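Local coordinates for CT296 (Chlamydia trachomatis, PDB 3QH6), which is of unknown function but resembles Fe(II) 2-oxoglutarate-dependent enzymes in structure, at residues Q34-L39 with D95-K100; P66-I71 with I146-S151. All coordinates share one frame; numbering follows the deposited sequence.

Contact 1 (Q34-L39 with D95-K100); sequences QLEAEL and DLWVQK
One face of the Trp97 indole is covered by Leu39. CB of Leu39 sits 3.6 Å from the centroid of the six-membered ring, only 3° off the ring normal, which is a CH-pi contact. The contact joins helix 29-42 to strand 91-98, at one edge of an antiparallel sheet, in a chain whose family belongs to the cupin clan. CD1 of Leu39 lies over the five-membered ring, 3.8 Å from CD1 of Trp97. This reach follows from chi1 of Leu39 (-74°), which sets CG beside the backbone N and opposite the carbonyl carbon. The two side chains run past each other in opposite directions. With CG anti to the backbone N (chi1 178°), the Trp97 indole reaches out to the helix and brings its face under Leu39. Glu36 adds a looser touch one turn earlier, its CG oblique to the ring. No hydrogen bond links the two segments, but polar ends nearby converge on Thr144. Its OG1 is hydrogen-bonded to NE1 of Trp97 and to OE1 of Glu36, and that same carboxylate oxygen also bonds to Ser118. At the six-membered ring, the backbone O of Leu39 approaches CZ3 of Trp97 to 3.7 Å.

Contact 2 (P66-I71 with I146-S151); sequences PGVQMI and IILRFS
Val68 on helix 66-75 packs against Ile146 and Leu148 on strand 145-151, one methyl to each. This is helix-on-sheet packing, made entirely by aliphatic groups. The tighter touch is at Leu148, where CG1 of Val68 lies 3.8 Å from CD2 of Leu148. The valine and leucine lie alongside, pointing opposite ways. The second touch is slacker, with CG2 of Val68 4.1 Å from CD1 of Ile146, and here the side chains cross at a slant. The valine rotation explains the split. CG1 is opposite the backbone N (chi1 -179°), while CG2 is opposite the carbonyl carbon, and this sends CG1 to Leu148 and CG2 to Ile146. All three touching residues are buried. The backbones stay well apart, with the CA atoms of Val68 and Leu148 9.0 Å from each other. The loose side is the outer side of the helix, where Pro66 and Met70 are exposed and take no part. Ile71 points to the sheet without reaching this strand and rests instead on Leu115 of strand 111-116. Val68 and Ile71 also touch Leu35 of helix 29-42, and the two helices lie side by side on the sheet, with helix 66-75 over strands 145-151 and 111-116.

Contacts 1 and 2 put two successive helices, 29-42 and 66-75, against the same antiparallel sheet. Their centres are about 11 Å apart. They meet first in the sheet itself, where strands 91-98 and 145-151 are neighbours and O of Leu96 lies 2.9 Å from N of Ile147, a probable hydrogen bond. They meet again between the helices, where CD1 of Leu35 is 4.0 Å from C of Gly67. Along the chain the segments of the two contacts interleave. The centre of contact 2 lies about 7 Å from the centre of the chain, that of contact 1 about 11 Å. Neither contact includes a bound metal or ligand, and a link to a site like that of Fe(II) 2-oxoglutarate-dependent enzymes remains unproven.

Contact 1 (Q34-L39 with D95-K100)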
loop_
_atom_site.group_PDB
_atom_site.type_symbol
_atom_site.label_atom_id
_atom_site.label_comp_id
_atom_site.label_asym_id
_atom_site.label_seq_id
_atom_site.Cartn_x
_atom_site.Cartn_y
_atom_site.Cartn_z
ATOM N N GLN A 34 -14.237 3.030 -2.922
ATOM C CA GLN A 34 -15.124 3.142 -1.774
ATOM C C GLN A 34 -14.377 3.771 -0.598
ATOM O O GLN A 34 -14.855 4.720 0.001
ATOM C CB GLN A 34 -15.723 1.778 -1.389
ATOM N N LEU A 35 -13.191 3.254 -0.285
ATOM C CA LEU A 35 -12.328 3.851 0.745
ATOM C C LEU A 35 -12.061 5.346 0.477
ATOM O O LEU A 35 -12.231 6.181 1.355
ATOM C CB LEU A 35 -10.984 3.093 0.808
ATOM C CG LEU A 35 -10.002 3.518 1.906
ATOM C CD1 LEU A 35 -10.647 3.377 3.275
ATOM C CD2 LEU A 35 -8.712 2.733 1.875
ATOM N N GLU A 36 -11.650 5.683 -0.742
ATOM C CA GLU A 36 -11.402 7.069 -1.082
ATOM C C GLU A 36 -12.638 7.972 -0.860
ATOM O O GLU A 36 -12.505 9.124 -0.412
ATOM C CB GLU A 36 -10.903 7.213 -2.520
ATOM C CG GLU A 36 -10.285 8.612 -2.702
ATOM C CD GLU A 36 -10.097 9.028 -4.142
ATOM O OE1 GLU A 36 -8.991 9.552 -4.446
ATOM O OE2 GLU A 36 -11.052 8.848 -4.952
ATOM N N ALA A 37 -13.824 7.469 -1.181
ATOM C CA ALA A 37 -15.040 8.269 -1.030
ATOM C C ALA A 37 -15.321 8.520 0.451
ATOM O O ALA A 37 -15.700 9.619 0.832
ATOM C CB ALA A 37 -16.226 7.595 -1.727
ATOM N N GLU A 38 -15.092 7.515 1.293
ATOM C CA GLU A 38 -15.241 7.679 2.737
ATOM C C GLU A 38 -14.209 8.637 3.314
ATOM O O GLU A 38 -14.522 9.398 4.231
ATOM C CB GLU A 38 -15.170 6.326 3.464
ATOM C CG GLU A 38 -16.221 5.322 2.968
ATOM C CD GLU A 38 -16.695 4.339 4.036
ATOM O OE1 GLU A 38 -16.693 4.681 5.239
ATOM O OE2 GLU A 38 -17.084 3.211 3.661
ATOM N N LEU A 39 -12.976 8.600 2.799
ATOM C CA LEU A 39 -11.951 9.530 3.260
ATOM C C LEU A 39 -12.338 10.964 2.875
ATOM O O LEU A 39 -12.117 11.893 3.641
ATOM C CB LEU A 39 -10.561 9.178 2.698
ATOM C CG LEU A 39 -9.862 7.957 3.320
ATOM C CD1 LEU A 39 -8.811 7.361 2.409
ATOM C CD2 LEU A 39 -9.249 8.325 4.662
ATOM N N ASP A 95 -0.451 4.834 8.984
ATOM C CA ASP A 95 -0.790 5.067 7.584
ATOM C C ASP A 95 -0.910 6.570 7.281
ATOM O O ASP A 95 -0.904 7.394 8.184
ATOM C CB ASP A 95 -2.052 4.287 7.216
ATOM C CG ASP A 95 -3.299 4.940 7.705
ATOM O OD1 ASP A 95 -3.450 6.161 7.487
ATOM O OD2 ASP A 95 -4.121 4.225 8.306
ATOM N N LEU A 96 -0.974 6.935 6.011
ATOM C CA LEU A 96 -1.147 8.345 5.666
ATOM C C LEU A 96 -1.875 8.401 4.345
ATOM O O LEU A 96 -1.467 7.761 3.378
ATOM C CB LEU A 96 0.216 9.052 5.537
ATOM C CG LEU A 96 0.221 10.548 5.180
ATOM C CD1 LEU A 96 -0.317 11.424 6.299
ATOM C CD2 LEU A 96 1.622 11.027 4.804
ATOM N N TRP A 97 -2.941 9.176 4.283
ATOM C CA TRP A 97 -3.650 9.350 3.024
ATOM C C TRP A 97 -3.036 10.547 2.318
ATOM O O TRP A 97 -3.044 11.640 2.855
ATOM C CB TRP A 97 -5.112 9.620 3.343
ATOM C CG TRP A 97 -5.948 9.858 2.128
ATOM C CD1 TRP A 97 -5.857 9.228 0.937
ATOM C CD2 TRP A 97 -7.027 10.795 2.020
ATOM N NE1 TRP A 97 -6.831 9.719 0.068
ATOM C CE2 TRP A 97 -7.551 10.684 0.720
ATOM C CE3 TRP A 97 -7.591 11.724 2.902
ATOM C CZ2 TRP A 97 -8.609 11.469 0.276
ATOM C CZ3 TRP A 97 -8.635 12.503 2.462
ATOM C CH2 TRP A 97 -9.138 12.369 1.153
ATOM N N VAL A 98 -2.479 10.355 1.128
ATOM C CA VAL A 98 -1.689 11.428 0.501
ATOM C C VAL A 98 -2.284 11.826 -0.855
ATOM O O VAL A 98 -2.821 10.982 -1.584
ATOM C CB VAL A 98 -0.209 11.027 0.306
ATOM C CG1 VAL A 98 0.488 10.802 1.657
ATOM C CG2 VAL A 98 -0.097 9.799 -0.548
ATOM N N GLN A 99 -2.198 13.117 -1.165
ATOM C CA GLN A 99 -2.569 13.640 -2.479
ATOM C C GLN A 99 -1.349 13.662 -3.441
ATOM O O GLN A 99 -1.499 13.529 -4.653
ATOM C CB GLN A 99 -3.160 15.053 -2.318
ATOM C CG GLN A 99 -3.036 15.944 -3.540
ATOM C CD GLN A 99 -3.581 15.296 -4.798
ATOM O OE1 GLN A 99 -4.676 14.727 -4.794
ATOM N NE2 GLN A 99 -2.811 15.367 -5.883
ATOM N N LYS A 100 -0.151 13.820 -2.894
ATOM C CA LYS A 100 1.076 14.001 -3.696
ATOM C C LYS A 100 2.186 13.090 -3.168
ATOM O O LYS A 100 2.264 12.847 -1.959
ATOM C CB LYS A 100 1.543 15.456 -3.589
ATOM C CG LYS A 100 0.416 16.476 -3.601
ATOM C CD LYS A 100 0.939 17.902 -3.550
ATOM C CE LYS A 100 -0.088 18.886 -4.097
ATOM N NZ LYS A 100 -0.347 18.665 -5.549
#

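Contact 2 (P66-I71 with I146-S151)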
loop_
_atom_site.group_PDB
_atom_site.type_symbol
_atom_site.label_atom_id
_atom_site.label_comp_id
_atom_site.label_asym_id
_atom_site.label_seq_id
_atom_site.Cartn_x
_atom_site.Cartn_y
_atom_site.Cartn_z
ATOM N N PRO A 66 -13.018 1.416 8.819
ATOM C CA PRO A 66 -12.663 0.001 8.840
ATOM C C PRO A 66 -12.111 -0.461 7.490
ATOM O O PRO A 66 -11.437 -1.493 7.431
ATOM C CB PRO A 66 -13.996 -0.682 9.173
ATOM C CG PRO A 66 -15.013 0.223 8.581
ATOM C CD PRO A 66 -14.477 1.609 8.857
ATOM N N GLY A 67 -12.354 0.314 6.435
ATOM C CA GLY A 67 -11.943 -0.067 5.090
ATOM C C GLY A 67 -10.439 -0.247 4.935
ATOM O O GLY A 67 -10.011 -1.014 4.074
ATOM N N VAL A 68 -9.639 0.422 5.762
ATOM C CA VAL A 68 -8.194 0.293 5.622
ATOM C C VAL A 68 -7.769 -1.085 6.050
ATOM O O VAL A 68 -7.147 -1.787 5.293
ATOM C CB VAL A 68 -7.403 1.320 6.451
ATOM C CG1 VAL A 68 -5.886 1.103 6.202
ATOM C CG2 VAL A 68 -7.844 2.716 6.087
ATOM N N GLN A 69 -8.111 -1.499 7.268
ATOM C CA GLN A 69 -7.642 -2.808 7.692
ATOM C C GLN A 69 -8.340 -3.863 6.874
ATOM O O GLN A 69 -7.833 -4.939 6.736
ATOM C CB GLN A 69 -7.874 -3.067 9.194
ATOM C CG GLN A 69 -6.859 -2.373 10.132
ATOM C CD GLN A 69 -5.517 -3.123 10.268
ATOM O OE1 GLN A 69 -5.046 -3.800 9.341
ATOM N NE2 GLN A 69 -4.882 -2.968 11.425
ATOM N N MET A 70 -9.546 -3.589 6.395
ATOM C CA MET A 70 -10.260 -4.606 5.596
ATOM C C MET A 70 -9.509 -4.889 4.304
ATOM O O MET A 70 -9.370 -6.036 3.903
ATOM C CB MET A 70 -11.684 -4.183 5.306
ATOM C CG MET A 70 -12.605 -4.425 6.497
ATOM S SD MET A 70 -14.188 -3.653 6.202
ATOM C CE MET A 70 -14.802 -4.726 4.875
ATOM N N ILE A 71 -8.999 -3.838 3.674
ATOM C CA ILE A 71 -8.180 -4.029 2.472
ATOM C C ILE A 71 -6.885 -4.750 2.833
ATOM O O ILE A 71 -6.459 -5.661 2.139
ATOM C CB ILE A 71 -7.887 -2.706 1.781
ATOM C CG1 ILE A 71 -9.158 -2.210 1.081
ATOM C CG2 ILE A 71 -6.739 -2.889 0.756
ATOM C CD1 ILE A 71 -8.949 -1.020 0.172
ATOM N N ILE A 146 -2.772 5.834 -0.498
ATOM C CA ILE A 146 -2.581 5.669 0.939
ATOM C C ILE A 146 -1.290 4.889 1.160
ATOM O O ILE A 146 -1.024 3.902 0.475
ATOM C CB ILE A 146 -3.815 5.001 1.633
ATOM C CG1 ILE A 146 -3.641 4.980 3.162
ATOM C CG2 ILE A 146 -4.117 3.562 1.100
ATOM C CD1 ILE A 146 -4.917 4.538 3.862
ATOM N N ILE A 147 -0.429 5.406 2.039
ATOM C CA ILE A 147 0.790 4.706 2.363
ATOM C C ILE A 147 0.545 3.949 3.653
ATOM O O ILE A 147 0.001 4.490 4.610
ATOM C CB ILE A 147 2.014 5.662 2.493
ATOM C CG1 ILE A 147 3.260 4.846 2.819
ATOM C CG2 ILE A 147 1.778 6.762 3.533
ATOM C CD1 ILE A 147 3.931 4.268 1.560
ATOM N N LEU A 148 0.924 2.680 3.646
ATOM C CA LEU A 148 0.651 1.768 4.749
ATOM C C LEU A 148 1.993 1.332 5.280
ATOM O O LEU A 148 2.818 0.874 4.508
ATOM C CB LEU A 148 -0.085 0.533 4.207
ATOM C CG LEU A 148 -1.430 0.850 3.531
ATOM C CD1 LEU A 148 -1.933 -0.374 2.767
ATOM C CD2 LEU A 148 -2.432 1.307 4.577
ATOM N N ARG A 149 2.215 1.464 6.582
ATOM C CA ARG A 149 3.490 1.106 7.157
ATOM C C ARG A 149 3.360 -0.189 7.927
ATOM O O ARG A 149 2.574 -0.267 8.868
ATOM C CB ARG A 149 3.969 2.218 8.115
ATOM C CG ARG A 149 3.911 3.634 7.555
ATOM C CD ARG A 149 4.836 3.796 6.336
ATOM N NE ARG A 149 4.966 5.216 6.008
ATOM C CZ ARG A 149 5.837 5.718 5.155
ATOM N NH1 ARG A 149 6.682 4.912 4.534
ATOM N NH2 ARG A 149 5.881 7.041 4.946
ATOM N N PHE A 150 4.220 -1.169 7.641
ATOM C CA PHE A 150 4.085 -2.471 8.314
ATOM C C PHE A 150 5.301 -2.768 9.163
ATOM O O PHE A 150 6.413 -2.597 8.700
ATOM C CB PHE A 150 3.903 -3.613 7.290
ATOM C CG PHE A 150 2.610 -3.546 6.537
ATOM C CD1 PHE A 150 1.463 -4.151 7.037
ATOM C CD2 PHE A 150 2.514 -2.833 5.354
ATOM C CE1 PHE A 150 0.229 -4.060 6.333
ATOM C CE2 PHE A 150 1.300 -2.758 4.669
ATOM C CZ PHE A 150 0.172 -3.361 5.162
ATOM N N SER A 151 5.091 -3.248 10.390
ATOM C CA SER A 151 6.231 -3.447 11.307
ATOM C C SER A 151 6.171 -4.846 11.939
ATOM O O SER A 151 5.083 -5.369 12.246
ATOM C CB SER A 151 6.237 -2.365 12.408
ATOM O OG SER A 151 7.327 -2.542 13.312
#